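Local coordinates for protein SidF, inhibitor of growth family, member 3 (Legionella pneumophila subsp. pneumophila, PDB 4FYF) that probably acts as a phosphoinositide phosphatase, removing a phosphate from the inositol headgroup of phosphatidylinositol phosphates, at residues R182-H187 / M203-G208; Q28-G33 / H708-G713; S266-G271 / K647-R652. The protein carries 1 engineered substitution. All coordinates share one frame; numbering follows the deposited sequence.

Contact 1. Residues R182-H187 / M203-G208; sequences RDTLIH and MYIPCG. With HG (mercury (II) ion), chain C.
Leu185 and Tyr204 hold each other by both backbone polar groups: Leu185 N donates to Tyr204 O at 2.9 Å, and Tyr204 N returns a bond to Leu185 O at 2.8 Å, which makes them an antiparallel hydrogen-bonded pair. This is the tight end of the contact. One residue along, Ile186 faces Met203 as a non-hydrogen-bonded pair, their side chains side by side and pointing the same way, with Ile186 CD1 3.6 Å from Met203 CE. Met203 CG is set between the backbone N and the carbonyl carbon (chi1 52°), and a bend at chi3 then carries the methyl over to the isoleucine. Helix 9-16 packs on this face through Val13 and Leu16. The two strands, 184-189 and 199-206, form an antiparallel beta hairpin in the middle of a six-stranded mixed sheet, and their short segments run at 174° to each other. Thr184 lies beside Ile205, its CG2 4.0 Å from Ile205 CG1. On the opposite face, the Tyr204 hydroxyl is bonded to Gln654. Before Leu185 the pairing gives out; Arg182 and Pro206 still cover much of each other, but here the contact is partly exposed and less well ordered. Arg182 bends at chi2 and chi3 and, as modelled, has one guanidinium face over Pro206 CB, which sits 3.7 Å above the centre of that plane. Its NH1 is hydrogen-bonded to the carbonyl of Met246. Beyond the proline, Cys207 turns away from the other segment, and its SG binds a mercury ion at 2.8 Å.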
# COMPACT_ATOMS: atom_id res chain seq x y z
N ARG A 182 2.82 15.43 4.26
CA ARG A 182 3.08 14.13 4.92
C ARG A 182 4.57 13.79 5.14
O ARG A 182 5.43 14.05 4.30
CB ARG A 182 2.34 13.03 4.16
CG ARG A 182 1.76 11.91 5.02
CD ARG A 182 0.49 11.36 4.35
NE ARG A 182 0.52 11.55 2.88
CZ ARG A 182 0.54 10.58 1.96
NH1 ARG A 182 0.51 9.29 2.33
NH2 ARG A 182 0.59 10.89 0.66
N ASP A 183 4.90 13.23 6.29
CA ASP A 183 6.27 12.95 6.61
C ASP A 183 6.77 11.57 6.15
O ASP A 183 5.98 10.62 6.15
CB ASP A 183 6.46 13.03 8.12
CG ASP A 183 6.18 14.44 8.70
OD1 ASP A 183 6.44 15.46 8.04
OD2 ASP A 183 5.69 14.50 9.88
N THR A 184 8.07 11.43 5.85
CA THR A 184 8.65 10.10 5.71
C THR A 184 8.75 9.40 7.07
O THR A 184 9.14 10.01 8.05
CB THR A 184 10.07 10.12 5.10
OG1 THR A 184 10.00 10.61 3.76
CG2 THR A 184 10.63 8.72 5.04
N LEU A 185 8.44 8.11 7.13
CA LEU A 185 8.49 7.43 8.41
C LEU A 185 9.40 6.23 8.30
O LEU A 185 9.26 5.39 7.38
CB LEU A 185 7.09 7.01 8.86
CG LEU A 185 5.89 7.91 8.56
CD1 LEU A 185 4.54 7.13 8.54
CD2 LEU A 185 5.83 9.15 9.46
N ILE A 186 10.28 6.12 9.29
CA ILE A 186 11.30 5.14 9.30
C ILE A 186 11.40 4.37 10.62
O ILE A 186 11.42 4.95 11.70
CB ILE A 186 12.67 5.82 9.06
CG1 ILE A 186 12.64 6.62 7.78
CG2 ILE A 186 13.75 4.76 8.95
CD1 ILE A 186 13.99 7.04 7.23
N HIS A 187 11.56 3.06 10.52
CA HIS A 187 11.87 2.26 11.67
C HIS A 187 13.14 1.50 11.47
O HIS A 187 13.25 0.74 10.53
CB HIS A 187 10.74 1.31 11.93
CG HIS A 187 10.92 0.46 13.14
ND1 HIS A 187 10.21 -0.67 13.35
CD2 HIS A 187 11.78 0.57 14.21
CE1 HIS A 187 10.58 -1.23 14.48
NE2 HIS A 187 11.56 -0.47 15.01
N MET A 203 10.74 1.85 5.70
CA MET A 203 10.26 3.22 5.56
C MET A 203 9.00 3.36 4.68
O MET A 203 8.78 2.55 3.78
CB MET A 203 11.34 4.19 5.07
CG MET A 203 12.08 3.79 3.83
SD MET A 203 13.35 5.00 3.45
CE MET A 203 14.61 4.58 4.63
N TYR A 204 8.14 4.30 5.08
CA TYR A 204 7.04 4.77 4.27
C TYR A 204 7.42 6.16 3.78
O TYR A 204 7.68 7.07 4.58
CB TYR A 204 5.72 4.81 5.07
CG TYR A 204 5.07 3.44 5.38
CD1 TYR A 204 5.70 2.24 5.09
CD2 TYR A 204 3.81 3.36 6.00
CE1 TYR A 204 5.11 1.02 5.38
CE2 TYR A 204 3.22 2.13 6.32
CZ TYR A 204 3.86 0.97 5.99
OH TYR A 204 3.30 -0.23 6.33
N ILE A 205 7.51 6.30 2.45
CA ILE A 205 7.74 7.58 1.81
C ILE A 205 6.49 7.88 1.04
O ILE A 205 6.07 7.09 0.26
CB ILE A 205 8.94 7.53 0.88
CG1 ILE A 205 10.18 6.88 1.57
CG2 ILE A 205 9.22 8.92 0.29
CD1 ILE A 205 11.27 6.40 0.60
N PRO A 206 5.89 9.03 1.34
CA PRO A 206 4.62 9.41 0.70
C PRO A 206 4.79 9.65 -0.79
O PRO A 206 5.79 10.23 -1.21
CB PRO A 206 4.26 10.71 1.41
CG PRO A 206 5.58 11.29 1.82
CD PRO A 206 6.45 10.11 2.16
N CYS A 207 3.81 9.21 -1.57
CA CYS A 207 3.78 9.50 -2.99
C CYS A 207 2.48 10.25 -3.26
O CYS A 207 1.43 9.86 -2.79
CB CYS A 207 3.83 8.21 -3.81
SG CYS A 207 3.04 6.79 -3.01
N GLY A 208 2.59 11.40 -3.91
CA GLY A 208 1.42 12.15 -4.28
C GLY A 208 2.05 12.83 -5.47
O GLY A 208 3.01 13.56 -5.33
HG HG C . 0.99 7.57 -4.76

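Contact 2. Residues Q28-G33 / H708-G713; sequences QHLAYG and HTANTG
Leu30 and Tyr32 reach the last turn of helix 701-712 by apolar contact. Leu30 CG is anti to the backbone N (chi1 -169°), which sends CD2 out to the helix, 3.7 Å from Ala710 CA. Tyr32 comes in beside it: its CD1 is 4.0 Å from Thr709 CG2, the two side chains crossing at a slant, and its hydroxyl oxygen, hydrogen-bonded to Asp183, passes 4.2 Å from Ala710 CB. Within the loop, Leu30 CG lies over one face of the Tyr32 ring, toward the rim, and both side chains reach the helix. The polar links between loop and helix run through third parties. Asn81 ND2 bonds to both Ala31 O and Gly713 O, while Arg38 NH1 bonds to Tyr32 O and Thr709 OG1; the threonine hydroxyl also pairs with Ala705 O. Within the helix end, His708 O accepts two bonds, from Thr712 N at 2.8 Å and from the Thr712 hydroxyl, which lies above the carbonyl plane. Gly713 N still reaches back to Thr709 O at 2.7 Å. Gly713 then leaves helical geometry with phi 96°, a glycine ending of the helix; the turn before it, through Thr709 and Ala710, packs on the loop between helix 9-16 and strand 39-42.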
# COMPACT_ATOMS: atom_id res chain seq x y z
N GLN A 28 7.21 21.06 14.20
CA GLN A 28 6.81 19.77 13.62
C GLN A 28 5.51 19.97 12.83
O GLN A 28 4.76 20.88 13.15
CB GLN A 28 6.69 18.69 14.72
CG GLN A 28 7.99 18.41 15.48
CD GLN A 28 7.88 17.33 16.56
OE1 GLN A 28 6.85 16.67 16.69
NE2 GLN A 28 8.94 17.14 17.32
N HIS A 29 5.23 19.16 11.80
CA HIS A 29 3.95 19.27 11.10
C HIS A 29 2.81 18.64 11.84
O HIS A 29 1.66 18.72 11.42
CB HIS A 29 4.01 18.62 9.70
CG HIS A 29 5.10 19.17 8.81
ND1 HIS A 29 5.42 20.50 8.76
CD2 HIS A 29 5.96 18.53 7.93
CE1 HIS A 29 6.44 20.68 7.92
NE2 HIS A 29 6.77 19.47 7.40
N LEU A 30 3.10 17.95 12.93
CA LEU A 30 2.15 17.04 13.51
C LEU A 30 2.70 16.61 14.86
O LEU A 30 3.92 16.41 14.97
CB LEU A 30 2.08 15.78 12.61
CG LEU A 30 0.96 14.79 12.89
CD1 LEU A 30 -0.32 15.61 12.87
CD2 LEU A 30 0.96 13.72 11.81
N ALA A 31 1.83 16.41 15.84
CA ALA A 31 2.27 15.81 17.09
C ALA A 31 2.27 14.26 17.07
O ALA A 31 1.26 13.64 16.82
CB ALA A 31 1.45 16.35 18.25
N TYR A 32 3.42 13.68 17.32
CA TYR A 32 3.66 12.22 17.37
C TYR A 32 3.87 11.60 18.76
O TYR A 32 3.82 10.36 18.90
CB TYR A 32 4.91 11.90 16.55
CG TYR A 32 4.75 12.05 15.07
CD1 TYR A 32 4.18 11.03 14.31
CD2 TYR A 32 5.19 13.20 14.41
CE1 TYR A 32 4.05 11.14 12.91
CE2 TYR A 32 5.06 13.31 13.01
CZ TYR A 32 4.49 12.28 12.26
OH TYR A 32 4.38 12.40 10.87
N GLY A 33 4.15 12.47 19.76
CA GLY A 33 4.42 12.08 21.12
C GLY A 33 5.56 11.08 21.26
O GLY A 33 6.42 11.00 20.37
N HIS A 708 -0.31 5.12 11.20
CA HIS A 708 -1.66 5.41 11.68
C HIS A 708 -1.70 6.77 12.30
O HIS A 708 -2.71 7.49 12.17
CB HIS A 708 -2.13 4.30 12.67
CG HIS A 708 -3.59 4.29 12.94
ND1 HIS A 708 -4.20 5.21 13.76
CD2 HIS A 708 -4.60 3.42 12.48
CE1 HIS A 708 -5.53 4.93 13.84
NE2 HIS A 708 -5.78 3.82 13.06
N THR A 709 -0.61 7.17 12.97
CA THR A 709 -0.68 8.42 13.70
C THR A 709 -0.77 9.56 12.68
O THR A 709 -1.53 10.57 12.87
CB THR A 709 0.54 8.65 14.63
OG1 THR A 709 0.58 7.61 15.62
CG2 THR A 709 0.48 10.05 15.32
N ALA A 710 0.02 9.39 11.61
CA ALA A 710 0.10 10.34 10.53
C ALA A 710 -1.24 10.44 9.78
O ALA A 710 -1.63 11.51 9.35
CB ALA A 710 1.23 9.98 9.58
N ASN A 711 -1.95 9.33 9.64
CA ASN A 711 -3.26 9.45 9.08
C ASN A 711 -4.32 10.04 10.01
O ASN A 711 -5.14 10.84 9.55
CB ASN A 711 -3.74 8.12 8.50
CG ASN A 711 -3.02 7.78 7.20
OD1 ASN A 711 -2.41 8.65 6.58
ND2 ASN A 711 -3.08 6.51 6.80
N THR A 712 -4.32 9.65 11.28
CA THR A 712 -5.52 9.87 12.08
C THR A 712 -5.32 10.83 13.24
O THR A 712 -6.31 11.32 13.80
CB THR A 712 -6.13 8.58 12.62
OG1 THR A 712 -5.25 8.03 13.58
CG2 THR A 712 -6.43 7.55 11.51
N GLY A 713 -4.06 11.16 13.55
CA GLY A 713 -3.76 11.85 14.80
C GLY A 713 -3.32 10.97 15.97
O GLY A 713 -2.69 11.47 16.91

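Contact 3. Residues S266-G271 / K647-R652; sequences SFSGPG and KSNNDR. With PO4 (phosphate ion), chain B.
Gly271 lies against the loop at Lys647 and Asn649, its CA 3.7 Å from Lys647 O. That loop, between strand 641-645 and helix 652-668, has the look of the phosphate-binding P-loop of cysteine-dependent phosphatases, whose signature is CX5R. Ser646 would stand where the cysteine belongs, probably the engineered substitution, and Arg652 would be the closing arginine. The bound phosphate, probably from the crystallisation medium, sits where a substrate phosphate would be expected. Asn649 makes most of the contact with 266-271. Its CB sits 4.3 Å from Gly271 CA, and CG passes over to Gly269 CA. At the tip the amide splits its work: OD1 turns back to accept from the backbone N of Ser646, while ND2 comes 3.1 Å from Gly269 N. Those are two donors, so nothing bonds there; ND2 donates an N-H to a water instead, which also bonds to Ser268 OG. The serine hydroxyl has Gln654 as a further partner. Asn649 therefore ties the loop to the end of strand 260-268 while leaving the backbone of 647-652 wrapped round the phosphate. Asp651 N and Lys647 N each bond to a phosphate oxygen, and an ST turn from Asn650 N to Ser648 OG helps shape the curve. Arg652 has the ion at the edge of its guanidinium plane: O1 takes bonds from both Arg652 N and NE, and Arg652 NH2 points almost straight at O2, 2.9 Å away at 174°.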
# COMPACT_ATOMS: atom_id res chain seq x y z
N SER A 266 7.67 -1.73 -2.78
CA SER A 266 6.24 -1.79 -3.22
C SER A 266 5.50 -0.59 -2.64
O SER A 266 6.15 0.39 -2.24
CB SER A 266 5.57 -3.10 -2.82
OG SER A 266 5.30 -3.12 -1.43
N PHE A 267 4.17 -0.63 -2.68
CA PHE A 267 3.33 0.46 -2.23
C PHE A 267 2.49 -0.08 -1.07
O PHE A 267 1.98 -1.20 -1.16
CB PHE A 267 2.43 0.99 -3.37
CG PHE A 267 3.16 1.78 -4.39
CD1 PHE A 267 3.68 3.04 -4.08
CD2 PHE A 267 3.37 1.27 -5.66
CE1 PHE A 267 4.39 3.77 -5.04
CE2 PHE A 267 4.06 2.00 -6.62
CZ PHE A 267 4.58 3.24 -6.30
N SER A 268 2.41 0.70 0.02
CA SER A 268 1.31 0.60 0.99
C SER A 268 0.16 1.38 0.40
O SER A 268 0.32 2.56 0.06
CB SER A 268 1.70 1.28 2.31
OG SER A 268 0.99 0.80 3.41
N GLY A 269 -0.98 0.73 0.22
CA GLY A 269 -2.11 1.39 -0.42
C GLY A 269 -2.00 1.38 -1.95
O GLY A 269 -1.26 0.56 -2.51
N PRO A 270 -2.72 2.31 -2.63
CA PRO A 270 -3.53 3.34 -1.95
C PRO A 270 -4.76 2.74 -1.24
O PRO A 270 -5.06 1.55 -1.41
CB PRO A 270 -3.98 4.23 -3.09
CG PRO A 270 -4.14 3.26 -4.22
CD PRO A 270 -2.99 2.30 -4.08
N GLY A 271 -5.45 3.58 -0.45
CA GLY A 271 -6.76 3.20 0.14
C GLY A 271 -7.82 2.92 -0.93
O GLY A 271 -7.48 2.80 -2.12
N LYS A 647 -10.08 -0.35 2.91
CA LYS A 647 -10.75 0.91 2.65
C LYS A 647 -9.96 2.18 2.98
O LYS A 647 -9.86 3.07 2.16
CB LYS A 647 -12.10 0.93 3.37
CG LYS A 647 -12.83 2.25 3.32
CD LYS A 647 -14.32 2.04 3.51
CE LYS A 647 -14.89 3.01 4.53
NZ LYS A 647 -13.87 3.41 5.53
N SER A 648 -9.36 2.26 4.16
CA SER A 648 -8.62 3.46 4.53
C SER A 648 -7.15 3.15 4.62
O SER A 648 -6.31 4.02 4.81
CB SER A 648 -9.10 3.98 5.87
OG SER A 648 -8.55 3.21 6.91
N ASN A 649 -6.88 1.87 4.46
CA ASN A 649 -5.58 1.26 4.64
C ASN A 649 -4.88 1.49 5.96
O ASN A 649 -3.65 1.45 6.04
CB ASN A 649 -4.64 1.69 3.53
CG ASN A 649 -3.80 0.53 3.03
OD1 ASN A 649 -4.35 -0.55 2.74
ND2 ASN A 649 -2.49 0.73 2.95
N ASN A 650 -5.65 1.78 7.00
CA ASN A 650 -5.04 1.82 8.33
C ASN A 650 -5.01 0.46 9.03
O ASN A 650 -4.21 0.27 9.97
CB ASN A 650 -5.72 2.86 9.17
CG ASN A 650 -5.35 4.23 8.71
OD1 ASN A 650 -4.14 4.52 8.47
ND2 ASN A 650 -6.36 5.07 8.50
N ASP A 651 -5.84 -0.49 8.55
CA ASP A 651 -6.05 -1.66 9.33
C ASP A 651 -5.66 -2.93 8.58
O ASP A 651 -4.53 -3.41 8.75
CB ASP A 651 -7.46 -1.65 9.98
CG ASP A 651 -7.85 -0.21 10.56
OD1 ASP A 651 -7.10 0.43 11.34
OD2 ASP A 651 -8.94 0.29 10.22
N ARG A 652 -6.55 -3.45 7.73
CA ARG A 652 -6.31 -4.71 7.01
C ARG A 652 -5.08 -4.64 6.10
O ARG A 652 -4.23 -5.54 6.12
CB ARG A 652 -7.58 -5.21 6.28
CG ARG A 652 -8.67 -5.68 7.27
CD ARG A 652 -10.03 -5.91 6.61
NE ARG A 652 -10.57 -4.65 6.14
CZ ARG A 652 -11.71 -4.49 5.48
NH1 ARG A 652 -12.47 -5.55 5.14
NH2 ARG A 652 -12.03 -3.27 5.10
P PO4 B . -9.44 -1.03 6.84
O1 PO4 B . -9.13 -2.44 7.11
O2 PO4 B . -10.44 -0.92 5.75
O3 PO4 B . -10.05 -0.29 7.94
O4 PO4 B . -8.18 -0.29 6.52
O HOH W 1 -0.88 2.82 3.32

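How the contacts relate
The phosphate in contact 3 marks the probable active site, and contacts 1 and 2 both touch residues of that contact. Contacts 1 and 3 have centres about 13 Å apart and reach the same sheet: Tyr204 CZ is 3.9 Å from Ser268 OG, and Cys207 SG, which carries the mercury, lies 3.9 Å from Phe267 CE1. Contact 2 meets contact 1 through Tyr32 OH and Asp183 OD2, 2.7 Å apart and probably hydrogen-bonded. It also reaches contact 3, although their centres are about 17 Å apart, since Asn711 ND2 is 2.8 Å from Asn650 OD1. The end of helix 701-712 thus backs the phosphate-binding loop on one side and packs against the N-terminal loop 28-33 on another.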